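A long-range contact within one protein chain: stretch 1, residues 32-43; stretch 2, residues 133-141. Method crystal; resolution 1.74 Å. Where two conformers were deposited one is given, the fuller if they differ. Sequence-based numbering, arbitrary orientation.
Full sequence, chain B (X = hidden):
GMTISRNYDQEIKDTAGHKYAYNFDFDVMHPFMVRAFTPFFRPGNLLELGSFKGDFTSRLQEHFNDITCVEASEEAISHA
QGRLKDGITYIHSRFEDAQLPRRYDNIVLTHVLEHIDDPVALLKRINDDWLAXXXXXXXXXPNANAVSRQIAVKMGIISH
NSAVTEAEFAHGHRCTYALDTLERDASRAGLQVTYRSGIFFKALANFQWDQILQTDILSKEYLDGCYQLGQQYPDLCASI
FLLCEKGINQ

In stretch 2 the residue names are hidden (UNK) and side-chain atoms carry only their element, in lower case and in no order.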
ATOM      1  N   PHE B  32      11.892   5.809  18.708  1.00 26.66           N
ATOM      2  CA  PHE B  32      11.888   5.370  17.317  1.00 26.33           C
ATOM      3  C   PHE B  32      12.269   6.505  16.387  1.00 27.18           C
ATOM      4  O   PHE B  32      12.898   6.265  15.371  1.00 27.68           O
ATOM      5  CB  PHE B  32      10.537   4.759  16.928  1.00 26.06           C
ATOM      6  CG  PHE B  32      10.327   3.377  17.469  1.00 25.52           C
ATOM      7  CD1 PHE B  32      11.302   2.399  17.318  1.00 29.24           C
ATOM      8  CD2 PHE B  32       9.160   3.042  18.114  1.00 36.54           C
ATOM      9  CE1 PHE B  32      11.128   1.119  17.802  1.00 30.02           C
ATOM     10  CE2 PHE B  32       8.988   1.735  18.618  1.00 36.29           C
ATOM     11  CZ  PHE B  32       9.981   0.787  18.454  1.00 32.99           C
HETATM   12  N   MSE B  33      11.916   7.731  16.741  1.00 27.90           N
HETATM   13  CA  MSE B  33      12.333   8.873  15.932  1.00 27.45           C
HETATM   14  C   MSE B  33      13.869   8.989  15.934  1.00 25.94           C
HETATM   15  O   MSE B  33      14.490   9.185  14.886  1.00 27.48           O
HETATM   16  CB  MSE B  33      11.703  10.157  16.483  1.00 28.72           C
HETATM   17  CG  MSE B  33      10.281  10.392  16.020  1.00 32.18           C
HETATM   18 SE   MSE B  33       9.553  11.913  16.972  0.75 37.46          SE
HETATM   19  CE  MSE B  33       7.836  11.755  16.291  1.00 37.21           C
ATOM     20  N   VAL B  34      14.492   8.878  17.108  1.00 27.25           N
ATOM     21  CA  VAL B  34      15.947   8.893  17.215  1.00 28.77           C
ATOM     22  C   VAL B  34      16.551   7.721  16.427  1.00 28.78           C
ATOM     23  O   VAL B  34      17.509   7.914  15.699  1.00 31.11           O
ATOM     24  CB  VAL B  34      16.417   8.926  18.695  1.00 31.55           C
ATOM     25  CG1 VAL B  34      17.938   8.803  18.789  1.00 30.62           C
ATOM     26  CG2 VAL B  34      15.965  10.223  19.336  1.00 30.81           C
ATOM     27  N   ARG B  35      15.986   6.521  16.544  1.00 27.85           N
ATOM     28  CA  ARG B  35      16.404   5.385  15.692  0.50 28.97           C
ATOM     29  C   ARG B  35      16.350   5.759  14.194  1.00 29.81           C
ATOM     30  O   ARG B  35      17.283   5.507  13.457  1.00 31.71           O
ATOM     31  CB  ARG B  35      15.563   4.111  15.963  0.50 30.40           C
ATOM     32  CG  ARG B  35      16.276   2.990  16.757  0.50 34.15           C
ATOM     33  CD  ARG B  35      15.379   1.696  16.936  0.50 43.72           C
ATOM     34  NE  ARG B  35      15.528   0.623  15.914  0.50 47.02           N
ATOM     35  CZ  ARG B  35      14.857  -0.546  15.937  0.50 44.86           C
ATOM     36  NH1 ARG B  35      13.969  -0.791  16.892  0.50 47.95           N
ATOM     37  NH2 ARG B  35      15.035  -1.479  14.994  0.50 32.76           N
ATOM     38  N   ALA B  36      15.230   6.321  13.759  1.00 28.35           N
ATOM     39  CA  ALA B  36      15.002   6.683  12.362  1.00 29.34           C
ATOM     40  C   ALA B  36      16.041   7.688  11.858  1.00 27.98           C
ATOM     41  O   ALA B  36      16.468   7.643  10.710  1.00 28.26           O
ATOM     42  CB  ALA B  36      13.592   7.251  12.216  1.00 25.19           C
ATOM     43  N   PHE B  37      16.417   8.612  12.725  1.00 26.81           N
ATOM     44  CA  PHE B  37      17.361   9.682  12.356  1.00 27.03           C
ATOM     45  C   PHE B  37      18.819   9.220  12.309  1.00 26.12           C
ATOM     46  O   PHE B  37      19.625   9.753  11.552  1.00 28.25           O
ATOM     47  CB  PHE B  37      17.308  10.796  13.398  1.00 24.70           C
ATOM     48  CG  PHE B  37      16.003  11.556  13.478  1.00 25.24           C
ATOM     49  CD1 PHE B  37      14.963  11.359  12.583  1.00 27.73           C
ATOM     50  CD2 PHE B  37      15.846  12.529  14.471  1.00 28.32           C
ATOM     51  CE1 PHE B  37      13.787  12.089  12.671  1.00 27.66           C
ATOM     52  CE2 PHE B  37      14.668  13.292  14.568  1.00 28.78           C
ATOM     53  CZ  PHE B  37      13.634  13.057  13.689  1.00 23.95           C
ATOM     54  N   THR B  38      19.154   8.254  13.156  1.00 28.56           N
ATOM     55  CA  THR B  38      20.552   7.917  13.452  1.00 27.47           C
ATOM     56  C   THR B  38      21.434   7.654  12.226  1.00 26.55           C
ATOM     57  O   THR B  38      22.522   8.199  12.144  1.00 27.52           O
ATOM     58  CB  THR B  38      20.639   6.775  14.466  1.00 29.94           C
ATOM     59  OG1 THR B  38      20.164   7.263  15.731  1.00 30.69           O
ATOM     60  CG2 THR B  38      22.088   6.317  14.646  1.00 31.92           C
ATOM     61  N   PRO B  39      20.965   6.860  11.253  1.00 28.59           N
ATOM     62  CA  PRO B  39      21.802   6.599  10.095  1.00 29.22           C
ATOM     63  C   PRO B  39      22.131   7.835   9.237  1.00 31.51           C
ATOM     64  O   PRO B  39      23.065   7.797   8.430  1.00 30.52           O
ATOM     65  CB  PRO B  39      20.980   5.612   9.263  1.00 29.70           C
ATOM     66  CG  PRO B  39      19.884   5.173  10.114  1.00 32.74           C
ATOM     67  CD  PRO B  39      19.674   6.164  11.181  1.00 30.90           C
ATOM     68  N   PHE B  40      21.348   8.894   9.388  1.00 30.19           N
ATOM     69  CA  PHE B  40      21.492  10.090   8.572  1.00 27.94           C
ATOM     70  C   PHE B  40      22.230  11.238   9.234  1.00 28.31           C
ATOM     71  O   PHE B  40      22.567  12.215   8.547  1.00 28.38           O
ATOM     72  CB  PHE B  40      20.111  10.624   8.174  1.00 28.73           C
ATOM     73  CG  PHE B  40      19.268   9.642   7.416  1.00 29.51           C
ATOM     74  CD1 PHE B  40      19.682   9.200   6.174  1.00 32.28           C
ATOM     75  CD2 PHE B  40      18.044   9.185   7.925  1.00 29.42           C
ATOM     76  CE1 PHE B  40      18.905   8.322   5.428  1.00 38.10           C
ATOM     77  CE2 PHE B  40      17.266   8.312   7.202  1.00 34.98           C
ATOM     78  CZ  PHE B  40      17.687   7.877   5.953  1.00 39.00           C
ATOM     79  N   PHE B  41      22.445  11.161  10.545  1.00 28.81           N
ATOM     80  CA  PHE B  41      23.109  12.233  11.284  1.00 29.48           C
ATOM     81  C   PHE B  41      24.446  12.573  10.647  1.00 32.57           C
ATOM     82  O   PHE B  41      25.181  11.684  10.208  1.00 31.71           O
ATOM     83  CB  PHE B  41      23.346  11.862  12.741  1.00 28.43           C
ATOM     84  CG  PHE B  41      22.140  11.999  13.654  1.00 29.95           C
ATOM     85  CD1 PHE B  41      21.225  13.040  13.533  1.00 30.36           C
ATOM     86  CD2 PHE B  41      21.975  11.105  14.708  1.00 29.70           C
ATOM     87  CE1 PHE B  41      20.148  13.162  14.432  1.00 28.73           C
ATOM     88  CE2 PHE B  41      20.911  11.205  15.581  1.00 31.40           C
ATOM     89  CZ  PHE B  41      19.990  12.230  15.450  1.00 30.06           C
ATOM     90  N   ARG B  42      24.711  13.873  10.554  1.00 31.23           N
ATOM     91  CA  ARG B  42      25.992  14.400  10.110  1.00 33.20           C
ATOM     92  C   ARG B  42      26.887  14.696  11.302  1.00 31.23           C
ATOM     93  O   ARG B  42      26.408  15.101  12.360  1.00 32.65           O
ATOM     94  CB  ARG B  42      25.777  15.734   9.405  1.00 32.99           C
ATOM     95  CG  ARG B  42      24.835  15.726   8.244  1.00 36.52           C
ATOM     96  CD  ARG B  42      25.523  15.248   7.025  1.00 40.76           C
ATOM     97  NE  ARG B  42      26.662  16.107   6.792  1.00 51.35           N
ATOM     98  CZ  ARG B  42      27.756  15.758   6.134  1.00 62.68           C
ATOM     99  NH1 ARG B  42      27.865  14.544   5.593  1.00 72.33           N
ATOM    100  NH2 ARG B  42      28.746  16.636   6.017  1.00 61.65           N
ATOM    101  N   PRO B  43      28.209  14.580  11.126  1.00 33.18           N
ATOM    102  CA  PRO B  43      29.083  14.998  12.239  1.00 32.48           C
ATOM    103  C   PRO B  43      28.973  16.492  12.402  1.00 30.69           C
ATOM    104  O   PRO B  43      28.707  17.189  11.427  1.00 30.00           O
ATOM    105  CB  PRO B  43      30.485  14.621  11.756  1.00 34.26           C
ATOM    106  CG  PRO B  43      30.356  14.534  10.224  1.00 36.66           C
ATOM    107  CD  PRO B  43      28.955  14.119   9.940  1.00 34.95           C
ATOM    108  N   UNK B 133      26.445  24.024   4.943  1.00 31.89           N
ATOM    109  CA  UNK B 133      26.711  23.253   3.736  1.00 32.53           C
ATOM    110  C   UNK B 133      26.852  21.790   4.132  1.00 31.91           C
ATOM    111  O   UNK B 133      27.570  21.448   5.096  1.00 32.97           O
ATOM    112  c   UNK B 133      27.866  25.241   2.537  1.00 38.05           C
ATOM    113  c   UNK B 133      26.722  25.465   1.533  1.00 49.99           C
ATOM    114  o   UNK B 133      26.430  24.518   0.759  1.00 59.35           O
ATOM    115  o   UNK B 133      26.126  26.578   1.508  1.00 52.14           O
ATOM    116  c   UNK B 133      27.978  23.759   3.026  1.00 36.12           C
ATOM    117  N   UNK B 134      26.141  20.921   3.416  1.00 31.63           N
ATOM    118  CA  UNK B 134      26.086  19.496   3.738  1.00 31.23           C
ATOM    119  C   UNK B 134      25.135  19.156   4.866  1.00 28.26           C
ATOM    120  O   UNK B 134      24.976  17.997   5.208  1.00 31.10           O
ATOM    121  N   UNK B 135      24.527  20.176   5.462  1.00 29.09           N
ATOM    122  CA  UNK B 135      23.659  19.981   6.608  1.00 28.07           C
ATOM    123  C   UNK B 135      22.344  19.315   6.227  1.00 28.73           C
ATOM    124  O   UNK B 135      21.917  19.367   5.081  1.00 27.31           O
ATOM    125  N   UNK B 136      21.722  18.676   7.208  1.00 26.59           N
ATOM    126  CA  UNK B 136      20.488  17.948   7.004  1.00 26.84           C
ATOM    127  C   UNK B 136      19.390  18.408   7.966  1.00 26.39           C
ATOM    128  O   UNK B 136      19.630  18.573   9.145  1.00 27.34           O
ATOM    129  n   UNK B 136      24.216  12.585   3.972  1.00 32.85           N
ATOM    130  n   UNK B 136      23.141  11.948   5.884  1.00 32.96           N
ATOM    131  c   UNK B 136      21.555  15.903   5.966  1.00 26.90           C
ATOM    132  c   UNK B 136      23.389  12.855   4.972  1.00 30.98           C
ATOM    133  n   UNK B 136      22.836  14.049   5.062  1.00 29.77           N
ATOM    134  c   UNK B 136      21.937  14.460   6.139  1.00 29.43           C
ATOM    135  c   UNK B 136      20.751  16.447   7.153  1.00 29.11           C
ATOM    136  N   UNK B 137      18.177  18.542   7.415  1.00 24.50           N
ATOM    137  CA  UNK B 137      16.978  18.788   8.146  1.00 24.05           C
ATOM    138  C   UNK B 137      16.236  17.483   8.314  1.00 25.55           C
ATOM    139  O   UNK B 137      16.075  16.707   7.324  1.00 27.99           O
ATOM    140  c   UNK B 137      16.094  19.813   7.408  1.00 26.23           C
ATOM    141  c   UNK B 137      14.658  20.629   9.444  1.00 21.37           C
ATOM    142  c   UNK B 137      14.674  19.984   7.983  1.00 24.01           C
ATOM    143  c   UNK B 137      13.791  20.730   6.990  1.00 25.95           C
ATOM    144  N   UNK B 138      15.863  17.241   9.579  1.00 26.67           N
ATOM    145  CA  UNK B 138      15.050  16.111   9.998  1.00 26.09           C
ATOM    146  C   UNK B 138      13.657  16.606  10.279  1.00 25.44           C
ATOM    147  O   UNK B 138      13.345  17.076  11.395  1.00 25.78           O
ATOM    148  c   UNK B 138      15.666  15.457  11.211  1.00 28.22           C
ATOM    149  c   UNK B 138      17.028  14.906  10.945  1.00 28.84           C
ATOM    150  c   UNK B 138      19.397  15.260  10.593  1.00 26.01           C
ATOM    151  c   UNK B 138      18.132  15.754  10.886  1.00 25.01           C
ATOM    152  c   UNK B 138      18.465  13.017  10.498  1.00 29.09           C
ATOM    153  c   UNK B 138      19.568  13.879  10.391  1.00 28.11           C
ATOM    154  c   UNK B 138      17.212  13.536  10.759  1.00 26.04           C
ATOM    155  N   UNK B 139      12.808  16.453   9.276  1.00 25.24           N
ATOM    156  CA  UNK B 139      11.460  17.003   9.272  1.00 24.83           C
ATOM    157  C   UNK B 139      10.413  15.926   9.520  1.00 25.39           C
ATOM    158  O   UNK B 139      10.214  15.061   8.706  1.00 28.97           O
ATOM    159  c   UNK B 139      11.163  17.700   7.917  1.00 25.57           C
ATOM    160  c   UNK B 139       9.664  18.912   6.308  1.00 24.23           C
ATOM    161  c   UNK B 139       9.772  18.294   7.726  1.00 26.61           C
ATOM    162  c   UNK B 139       9.490  19.390   8.792  1.00 25.21           C
ATOM    163  N   UNK B 140       9.752  15.995  10.666  1.00 24.18           N
ATOM    164  CA  UNK B 140       8.812  14.914  11.047  1.00 26.04           C
ATOM    165  C   UNK B 140       7.504  15.536  11.495  1.00 26.87           C
ATOM    166  O   UNK B 140       7.508  16.411  12.301  1.00 26.96           O
ATOM    167  c   UNK B 140      10.680  13.321  11.691  1.00 25.68           C
ATOM    168  c   UNK B 140       9.373  13.975  12.141  1.00 28.28           C
ATOM    169  c   UNK B 140       8.359  12.899  12.510  1.00 30.04           C
ATOM    170  N   UNK B 141       6.384  15.029  10.967  1.00 28.50           N
ATOM    171  CA  UNK B 141       5.064  15.469  11.367  1.00 26.37           C
ATOM    172  C   UNK B 141       4.121  14.281  11.555  1.00 24.53           C
ATOM    173  O   UNK B 141       4.312  13.220  10.936  1.00 26.05           O
ATOM    174  s   UNK B 141       5.299  17.944  10.064  1.00 33.84           S
ATOM    175  c   UNK B 141       4.476  16.349  10.267  1.00 26.30           C
TER
HETATM  176  O   HOH W   1      24.822   9.119   6.691  1.00 45.95           O

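Position 133 carries three side-chain carbons in a row, the third bearing two oxygens: a carboxylate separated from CA by two methylenes, hence glutamate, E133. Its CA-to-CB bond points away from stretch 1 and the residue is exposed, a setting that suits a charged group.

Position 134 has no side-chain atoms and is therefore glycine, G134. Its phi of 80° by itself favours glycine, and a CB placed ideally here would lie a tight 3.3 Å from NH2 of R42. The bare backbone lets the arginine side chain lie close: NE of R42 is 3.0 Å from O of G134, although the angle is too poor for a hydrogen bond.

Position 135 also lacks a side chain, so it is G135. A CB would point away from stretch 1 and find nothing of it nearby; the contact gives no reason for glycine here.

At position 136 an unbranched chain of three carbons leads to a nitrogen, then to a carbon carrying two more nitrogens. This is a guanidinium, and the residue is arginine, R136. The chain is extended, with chi1 m and chi2 and chi3 both t, and this reach brings NH1 within 2.7 Å of O of F40, to which it donates a hydrogen bond. The acceptor lies near the guanidinium plane, where the N-H groups point, while CD of R42 packs over one face, 3.5 Å from NE of R136. The two like charges are also close, with NH1 of R42 4.4 Å from NH2 of R136.

Position 137 shows four carbons forked at the second, the pattern of leucine, L137. A buried place suits its apolar side chain, though it is beyond reach of stretch 1.

Position 138 has one carbon followed by a ring of six carbons, with no heteroatom: phenylalanine, F138. Its CB sits 4.0 Å from the F37 ring centroid, nearly on the ring normal, forming a CH-pi contact. CD2 of F138 approaches CG of F37 at 3.6 Å, CE2 meets CB of F40 at 3.7 Å, and CZ meets CD1 of F41 at 3.6 Å. A broad, flat, apolar side chain can touch all three aromatic residues at once.

Position 139 is again four carbons forked at the second: leucine, L139, whose CA-to-CB bond points away from stretch 1; an apolar side chain suits this buried position. Position 140 has one carbon bearing two others: valine, V140. Its compact fork places CG2 3.5 Å from CE1 of F37, near the ring plane, and CG1 4.0 Å from CE of selenomethionine M33. Position 141 has one carbon and a sulfur, so it is cysteine, C141; its CA-to-CB bond also points away, and its small side chain, with no charge evident from the atoms, is compatible with burial.

The contact works through strand alternation: 136, 138 and 140 point toward stretch 1, while 137, 139 and 141 do not face it. The helix and strand run roughly antiparallel, at 144°, so V140 meets M33 and F37 on the helix, F138 fills the middle, and R136 satisfies a carbonyl beyond it. Apolar packing thus gives way to the hydrogen bond from R136 to the F40 carbonyl and, beyond it, to R42 lying against R136 and G134, with 525 Å² buried in all.

Stretch 2, residues 133-141: EGGRLFLVC
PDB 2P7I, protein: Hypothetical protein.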